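Local atomic coordinates of RNA-binding protein (Sulfolobus solfataricus, PDB entry 2NRQ), a protein that is of unknown function, belonging to an archaeal family that resembles RNA-binding proteins in structure but has a low likelihood of binding RNA. Residues A8-F13 and I121-S126; N21-T26 and Y105-H110; S29-L34 and K70-K75. All blocks are in the same frame, centred on the assembly; numbering follows the deposited sequence.

Contact 1: A8-F13 and I121-S126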
# COMPACT_ATOMS: atom_id res chain seq x y z
N ALA A 8 -6.71 6.50 -3.81
CA ALA A 8 -5.77 5.56 -3.21
C ALA A 8 -4.47 6.28 -2.82
O ALA A 8 -4.00 7.18 -3.51
CB ALA A 8 -5.48 4.42 -4.17
N ILE A 9 -3.88 5.87 -1.70
CA ILE A 9 -2.65 6.48 -1.24
C ILE A 9 -1.64 5.49 -0.72
O ILE A 9 -1.98 4.53 -0.04
CB ILE A 9 -2.94 7.49 -0.12
CG1 ILE A 9 -3.64 8.72 -0.69
CG2 ILE A 9 -1.64 7.90 0.57
CD1 ILE A 9 -4.01 9.74 0.34
N ILE A 10 -0.38 5.72 -1.07
CA ILE A 10 0.71 4.88 -0.58
C ILE A 10 1.48 5.78 0.38
O ILE A 10 1.72 6.94 0.08
CB ILE A 10 1.64 4.44 -1.71
CG1 ILE A 10 0.90 3.50 -2.65
CG2 ILE A 10 2.89 3.79 -1.13
CD1 ILE A 10 1.75 2.95 -3.75
N SER A 11 1.85 5.26 1.54
CA SER A 11 2.58 6.04 2.53
C SER A 11 3.59 5.20 3.26
O SER A 11 3.26 4.14 3.80
CB SER A 11 1.61 6.66 3.54
OG SER A 11 2.29 7.42 4.54
N VAL A 12 4.83 5.66 3.29
CA VAL A 12 5.89 4.94 3.99
C VAL A 12 6.82 5.91 4.69
O VAL A 12 7.09 6.99 4.18
CB VAL A 12 6.77 4.10 3.04
CG1 VAL A 12 6.81 2.66 3.53
CG2 VAL A 12 6.27 4.19 1.62
N PHE A 13 7.29 5.52 5.87
CA PHE A 13 8.23 6.31 6.63
C PHE A 13 9.55 5.59 6.44
O PHE A 13 9.65 4.42 6.76
CB PHE A 13 7.89 6.31 8.12
CG PHE A 13 6.55 6.91 8.45
CD1 PHE A 13 6.25 8.22 8.10
CD2 PHE A 13 5.58 6.15 9.11
CE1 PHE A 13 5.01 8.78 8.41
CE2 PHE A 13 4.32 6.70 9.42
CZ PHE A 13 4.04 8.02 9.07
N ILE A 121 4.63 -0.41 4.41
CA ILE A 121 4.28 0.33 3.20
C ILE A 121 2.76 0.35 3.28
O ILE A 121 2.12 -0.67 3.04
CB ILE A 121 4.68 -0.41 1.91
CG1 ILE A 121 6.21 -0.45 1.79
CG2 ILE A 121 4.06 0.28 0.71
CD1 ILE A 121 6.70 -1.31 0.64
N LYS A 122 2.20 1.49 3.64
CA LYS A 122 0.77 1.59 3.82
C LYS A 122 -0.04 1.97 2.58
O LYS A 122 0.25 2.97 1.91
CB LYS A 122 0.50 2.59 4.94
CG LYS A 122 -0.87 2.48 5.57
CD LYS A 122 -1.03 3.50 6.67
CE LYS A 122 -0.07 3.24 7.80
NZ LYS A 122 -0.06 4.35 8.79
N CYS A 123 -1.04 1.17 2.26
CA CYS A 123 -1.89 1.44 1.11
C CYS A 123 -3.31 1.68 1.59
O CYS A 123 -3.97 0.77 2.07
CB CYS A 123 -1.87 0.26 0.15
SG CYS A 123 -0.24 -0.08 -0.51
N ILE A 124 -3.77 2.91 1.46
CA ILE A 124 -5.11 3.29 1.90
C ILE A 124 -6.05 3.53 0.74
O ILE A 124 -5.83 4.44 -0.05
CB ILE A 124 -5.06 4.58 2.75
CG1 ILE A 124 -4.12 4.38 3.94
CG2 ILE A 124 -6.46 4.98 3.20
CD1 ILE A 124 -3.77 5.64 4.67
N ILE A 125 -7.09 2.71 0.65
CA ILE A 125 -8.09 2.83 -0.41
C ILE A 125 -9.38 3.45 0.14
O ILE A 125 -9.82 3.12 1.24
CB ILE A 125 -8.43 1.46 -1.02
CG1 ILE A 125 -7.21 0.89 -1.76
CG2 ILE A 125 -9.58 1.60 -2.00
CD1 ILE A 125 -6.14 0.41 -0.84
N SER A 126 -9.98 4.34 -0.64
CA SER A 126 -11.22 4.98 -0.22
C SER A 126 -12.35 4.54 -1.13
O SER A 126 -12.28 4.66 -2.35
CB SER A 126 -11.06 6.50 -0.28
OG SER A 126 -9.77 6.86 0.18

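Contact 2: N21-T26 and Y105-H110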
# COMPACT_ATOMS: atom_id res chain seq x y z
N ASN A 21 16.62 4.63 -1.62
CA ASN A 21 16.51 4.44 -3.07
C ASN A 21 15.97 3.07 -3.42
O ASN A 21 15.09 2.92 -4.29
CB ASN A 21 17.87 4.65 -3.72
CG ASN A 21 18.39 6.06 -3.54
OD1 ASN A 21 17.71 7.03 -3.89
ND2 ASN A 21 19.59 6.19 -2.97
N LYS A 22 16.50 2.06 -2.74
CA LYS A 22 16.10 0.68 -2.94
C LYS A 22 14.58 0.58 -2.79
O LYS A 22 13.91 -0.05 -3.61
CB LYS A 22 16.82 -0.19 -1.91
CG LYS A 22 16.83 -1.68 -2.20
CD LYS A 22 15.44 -2.27 -2.15
CE LYS A 22 15.46 -3.69 -2.66
NZ LYS A 22 16.16 -3.75 -3.99
N ILE A 23 14.03 1.19 -1.74
CA ILE A 23 12.59 1.17 -1.50
C ILE A 23 11.79 1.90 -2.59
O ILE A 23 10.79 1.38 -3.10
CB ILE A 23 12.26 1.80 -0.13
CG1 ILE A 23 13.00 1.06 0.98
CG2 ILE A 23 10.76 1.74 0.14
CD1 ILE A 23 12.89 1.73 2.35
N VAL A 24 12.24 3.10 -2.94
CA VAL A 24 11.59 3.92 -3.96
C VAL A 24 11.49 3.15 -5.26
O VAL A 24 10.41 3.03 -5.84
CB VAL A 24 12.38 5.23 -4.24
CG1 VAL A 24 11.71 6.02 -5.38
CG2 VAL A 24 12.44 6.09 -2.99
N ASN A 25 12.63 2.65 -5.72
CA ASN A 25 12.67 1.91 -6.97
C ASN A 25 11.76 0.71 -6.89
O ASN A 25 10.96 0.46 -7.81
CB ASN A 25 14.08 1.44 -7.30
CG ASN A 25 15.05 2.58 -7.43
OD1 ASN A 25 14.69 3.67 -7.89
ND2 ASN A 25 16.31 2.35 -7.03
N THR A 26 11.86 -0.03 -5.79
CA THR A 26 11.01 -1.20 -5.61
C THR A 26 9.55 -0.80 -5.76
O THR A 26 8.82 -1.39 -6.56
CB THR A 26 11.22 -1.86 -4.23
OG1 THR A 26 12.55 -2.37 -4.13
CG2 THR A 26 10.24 -3.02 -4.04
N TYR A 105 9.56 -7.82 2.94
CA TYR A 105 9.06 -8.72 1.92
C TYR A 105 8.94 -8.15 0.51
O TYR A 105 9.17 -8.86 -0.47
CB TYR A 105 7.70 -9.27 2.34
CG TYR A 105 7.80 -10.45 3.26
CD1 TYR A 105 8.26 -11.68 2.79
CD2 TYR A 105 7.44 -10.35 4.60
CE1 TYR A 105 8.36 -12.77 3.63
CE2 TYR A 105 7.53 -11.44 5.44
CZ TYR A 105 8.00 -12.65 4.95
OH TYR A 105 8.08 -13.73 5.79
N LEU A 106 8.58 -6.87 0.40
CA LEU A 106 8.42 -6.28 -0.92
C LEU A 106 9.75 -5.96 -1.59
O LEU A 106 9.94 -6.24 -2.77
CB LEU A 106 7.58 -5.00 -0.84
CG LEU A 106 6.97 -4.62 -2.20
CD1 LEU A 106 5.67 -5.38 -2.38
CD2 LEU A 106 6.72 -3.13 -2.27
N ILE A 107 10.68 -5.38 -0.84
CA ILE A 107 11.98 -5.03 -1.40
C ILE A 107 12.91 -6.23 -1.55
O ILE A 107 13.82 -6.22 -2.39
CB ILE A 107 12.68 -3.94 -0.56
CG1 ILE A 107 12.53 -4.26 0.93
CG2 ILE A 107 12.08 -2.58 -0.87
CD1 ILE A 107 13.07 -3.20 1.85
N ALA A 108 12.68 -7.26 -0.75
CA ALA A 108 13.52 -8.44 -0.81
C ALA A 108 12.96 -9.57 -1.68
O ALA A 108 13.72 -10.36 -2.22
CB ALA A 108 13.80 -8.95 0.59
N GLU A 109 11.63 -9.63 -1.82
CA GLU A 109 11.01 -10.69 -2.62
C GLU A 109 9.83 -10.25 -3.47
O GLU A 109 9.06 -11.09 -3.92
CB GLU A 109 10.56 -11.84 -1.72
CG GLU A 109 11.69 -12.53 -0.98
CD GLU A 109 11.19 -13.47 0.08
OE1 GLU A 109 10.49 -14.45 -0.26
OE2 GLU A 109 11.51 -13.23 1.27
N HIS A 110 9.67 -8.95 -3.69
CA HIS A 110 8.55 -8.45 -4.48
C HIS A 110 7.27 -9.17 -4.06
O HIS A 110 6.50 -9.62 -4.90
CB HIS A 110 8.78 -8.70 -5.97
CG HIS A 110 9.91 -7.91 -6.55
ND1 HIS A 110 11.17 -7.89 -5.99
CD2 HIS A 110 9.98 -7.11 -7.65
CE1 HIS A 110 11.97 -7.13 -6.72
NE2 HIS A 110 11.26 -6.64 -7.73

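Contact 3: S29-L34 and K70-K75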
# COMPACT_ATOMS: atom_id res chain seq x y z
N SER A 29 8.54 0.51 -9.21
CA SER A 29 8.56 -0.56 -10.19
C SER A 29 7.38 -1.50 -9.96
O SER A 29 6.58 -1.77 -10.86
CB SER A 29 9.85 -1.35 -10.08
OG SER A 29 9.72 -2.54 -10.81
N PHE A 30 7.28 -2.01 -8.74
CA PHE A 30 6.21 -2.92 -8.39
C PHE A 30 4.83 -2.42 -8.83
O PHE A 30 3.97 -3.20 -9.19
CB PHE A 30 6.21 -3.14 -6.88
CG PHE A 30 5.38 -4.32 -6.45
CD1 PHE A 30 5.94 -5.60 -6.41
CD2 PHE A 30 4.04 -4.16 -6.10
CE1 PHE A 30 5.18 -6.70 -6.02
CE2 PHE A 30 3.27 -5.25 -5.72
CZ PHE A 30 3.84 -6.53 -5.68
N PHE A 31 4.62 -1.11 -8.79
CA PHE A 31 3.33 -0.55 -9.18
C PHE A 31 3.39 0.11 -10.54
O PHE A 31 2.50 0.87 -10.92
CB PHE A 31 2.86 0.47 -8.15
CG PHE A 31 2.47 -0.14 -6.85
CD1 PHE A 31 3.30 -0.05 -5.74
CD2 PHE A 31 1.26 -0.83 -6.73
CE1 PHE A 31 2.94 -0.62 -4.53
CE2 PHE A 31 0.90 -1.41 -5.53
CZ PHE A 31 1.74 -1.31 -4.42
N SER A 32 4.45 -0.21 -11.27
CA SER A 32 4.66 0.34 -12.59
C SER A 32 3.74 -0.37 -13.58
O SER A 32 3.50 -1.58 -13.47
CB SER A 32 6.12 0.16 -13.00
OG SER A 32 6.26 0.03 -14.40
N PRO A 33 3.22 0.38 -14.57
CA PRO A 33 3.50 1.80 -14.75
C PRO A 33 2.40 2.73 -14.24
O PRO A 33 2.46 3.94 -14.45
CB PRO A 33 3.68 1.91 -16.25
CG PRO A 33 2.59 1.02 -16.74
CD PRO A 33 2.63 -0.19 -15.80
N LEU A 34 1.39 2.18 -13.57
CA LEU A 34 0.31 3.02 -13.07
C LEU A 34 0.84 4.15 -12.18
O LEU A 34 0.46 5.31 -12.36
CB LEU A 34 -0.71 2.21 -12.28
CG LEU A 34 -1.88 3.07 -11.77
CD1 LEU A 34 -2.78 3.42 -12.94
CD2 LEU A 34 -2.67 2.34 -10.70
N LYS A 70 -6.95 -2.74 -7.92
CA LYS A 70 -6.94 -3.86 -8.84
C LYS A 70 -5.54 -4.47 -8.94
O LYS A 70 -5.37 -5.67 -8.77
CB LYS A 70 -7.41 -3.38 -10.21
CG LYS A 70 -8.11 -4.44 -11.06
CD LYS A 70 -9.52 -3.99 -11.45
CE LYS A 70 -10.44 -3.83 -10.22
NZ LYS A 70 -11.90 -3.70 -10.56
N ILE A 71 -4.54 -3.64 -9.20
CA ILE A 71 -3.18 -4.16 -9.33
C ILE A 71 -2.68 -4.81 -8.04
O ILE A 71 -1.90 -5.75 -8.08
CB ILE A 71 -2.19 -3.06 -9.83
CG1 ILE A 71 -0.75 -3.42 -9.45
CG2 ILE A 71 -2.59 -1.72 -9.31
CD1 ILE A 71 -0.20 -4.60 -10.20
N ILE A 72 -3.14 -4.32 -6.88
CA ILE A 72 -2.74 -4.92 -5.61
C ILE A 72 -3.38 -6.32 -5.52
O ILE A 72 -2.75 -7.29 -5.07
CB ILE A 72 -3.25 -4.10 -4.40
CG1 ILE A 72 -2.50 -2.77 -4.32
CG2 ILE A 72 -3.06 -4.88 -3.12
CD1 ILE A 72 -3.01 -1.87 -3.22
N LEU A 73 -4.63 -6.40 -5.97
CA LEU A 73 -5.38 -7.65 -5.96
C LEU A 73 -4.78 -8.68 -6.90
O LEU A 73 -4.85 -9.87 -6.64
CB LEU A 73 -6.83 -7.39 -6.36
CG LEU A 73 -7.71 -6.70 -5.33
CD1 LEU A 73 -9.08 -6.44 -5.91
CD2 LEU A 73 -7.80 -7.56 -4.08
N GLU A 74 -4.19 -8.21 -8.00
CA GLU A 74 -3.62 -9.11 -8.98
C GLU A 74 -2.19 -9.49 -8.64
O GLU A 74 -1.57 -10.28 -9.35
CB GLU A 74 -3.65 -8.45 -10.36
CG GLU A 74 -4.97 -7.75 -10.62
CD GLU A 74 -4.94 -6.86 -11.84
OE1 GLU A 74 -3.90 -6.19 -12.07
OE2 GLU A 74 -5.96 -6.82 -12.57
N LYS A 75 -1.67 -8.94 -7.55
CA LYS A 75 -0.30 -9.22 -7.15
C LYS A 75 -0.24 -9.96 -5.83
O LYS A 75 0.66 -10.77 -5.61
CB LYS A 75 0.48 -7.92 -7.03
CG LYS A 75 0.73 -7.20 -8.34
CD LYS A 75 2.15 -7.41 -8.83
CE LYS A 75 2.50 -6.35 -9.85
NZ LYS A 75 3.94 -6.41 -10.22

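Contact 1: A8-F13 and I121-S126
Ile9 and Ile124 pair across two antiparallel strands and exchange two backbone hydrogen bonds. Ile124 N gives to Ile9 O at 2.8 Å, fairly straight with 165° at the hydrogen, and Ile9 N returns the bond to Ile124 O at 2.9 Å. Ser11 and Lys122 repeat the exchange further along, with Ser11 N 2.8 Å from Lys122 O and Lys122 N giving to Ser11 O. Between these two hydrogen-bonded pairs sits the non-hydrogen-bonded pair of Ile10 and Cys123. Here Ile10 CA approaches Lys122 O to 3.2 Å, and Cys123 CA approaches Ile9 O likewise, so each carbonyl meets a CA-H as well as its N-H donor.

Among the apolar side chains Ile121 uses both branches. With its CG1 anti to the carbonyl carbon (chi1 -69°), CG2 is left anti to the backbone N and meets Ile10 CG2 at 4.1 Å, while Ile121 CG1 lies 3.6 Å from Val12 CG1. In both pairs the side chains lie alongside one another with their ends in the same direction. Ile10 CG1 makes a looser contact with Cys123 SG, at 4.3 Å.

Both strands are interior members of one antiparallel sheet. Ala8, Ile10 and Val12 bond through their backbones to Phe60, Tyr58 and Leu56 of strand 52-60, and Ile121 and Cys123 to Phe101 and Leu99 of strand 96-101.

The face carrying Ala8, Ile10 and Cys123 is covered by Phe68 of helix 62-73, and Ile121 runs on to Leu106 of helix 103-109. On the other face Ile9, Ser11, Lys122 and Ile124 are partly exposed. There Lys122 lays CB 3.4 Å from Ser11 O and sends NZ to a salt bridge with Asp118, while Ile124 packs on Tyr98.

Contact 2: N21-T26 and Y105-H110
Thr26 and Ile107 carry the apolar part of this helix-helix contact, their side chains crossing at about a right angle. Ile107 CG2 lies 3.5 Å from Thr26 CB and extends to Ile23 CG1 at 4.2 Å. This branch is anti to the carbonyl carbon, since CG1 stands between N and C (chi1 44°). Thr26 CG2 also packs on Leu106 CD2, at 3.9 Å. On the solvent side the aliphatic part of Lys22 slants over the same isoleucine, with Lys22 CD 3.6 Å from Ile107 CB.

No hydrogen bond spans the two segments; the one that a contacting side chain makes stays within helix 20-30. Thr26 OG1 donates to Lys22 O at 2.7 Å, one turn back, and that oxygen also takes Thr26 N from the opposite face of its carbonyl plane. An alanine here would probably leave Lys22 O with the backbone N-H as its helix donor, and open a gap beside Ile107 CG2 and Leu106 CD2.

The short helical segments cross nearly perpendicularly, at 84°, with axes 9.6 Å apart. Further along helix 20-30, Phe30 packs on Leu106 and on His110, and Leu106 also meets Leu112 in the loop leading to strand 121-126.

Contact 3: S29-L34 and K70-K75
Phe30 and Lys75 make the closer-packed half of this contact, together with Phe31 and Ile72. The lysine chain and the phenylalanine pass one another in opposing senses, with Lys75 CD 3.7 Å from Phe30 CZ. Lys75 CB and CG also lie near the CE2 and CZ atoms of that ring. Next to this, Ile72 CG1 comes to the edge of the Phe31 ring, 3.9 Å from CE2, while Phe30 CD2 stands over the centre of one face of the same ring.

The C-terminal ends of helices 20-30 and 62-73 meet here, Phe31 being the first residue past the former to leave helical angles. Phe31 continues inward to the ring of Phe68 on helix 62-73, the two planes at about 45°.

The other parts are looser. Ile71 CG1 approaches Phe31 CD2 obliquely at 4.3 Å, and Ile71 CG2 is equally far from Leu34 CD2. Toward solvent, exposed Lys75 brings NZ over the Phe30 face in a cation-pi contact, 4.3 Å from the ring centroid and 8° off the normal. Its bond from NZ to Phe30 O is weak at 3.4 Å. That carbonyl lies at the C-terminal end of helix 20-30, where a positive charge would probably be favoured.

In the fold
Strand 7-14 comes first and closes the longest loop, contact 1, when strand 121-126 settles beside it more than a hundred residues later. Helix 20-30 follows, meeting helix 103-109 near its middle in contact 2, while its end turns to helix 62-73 in contact 3. The three closures nest without crossing: contact 3 lies within contact 2, and contact 2 within contact 1. All three touch one another. Ile10 meets Phe31 and Cys123 meets Ile72 between contacts 1 and 3, and Leu106 is the residue of helix 103-109 that joins contacts 1 and 2. Helix 20-30 thus links two other helices, and the three pack against the sheet.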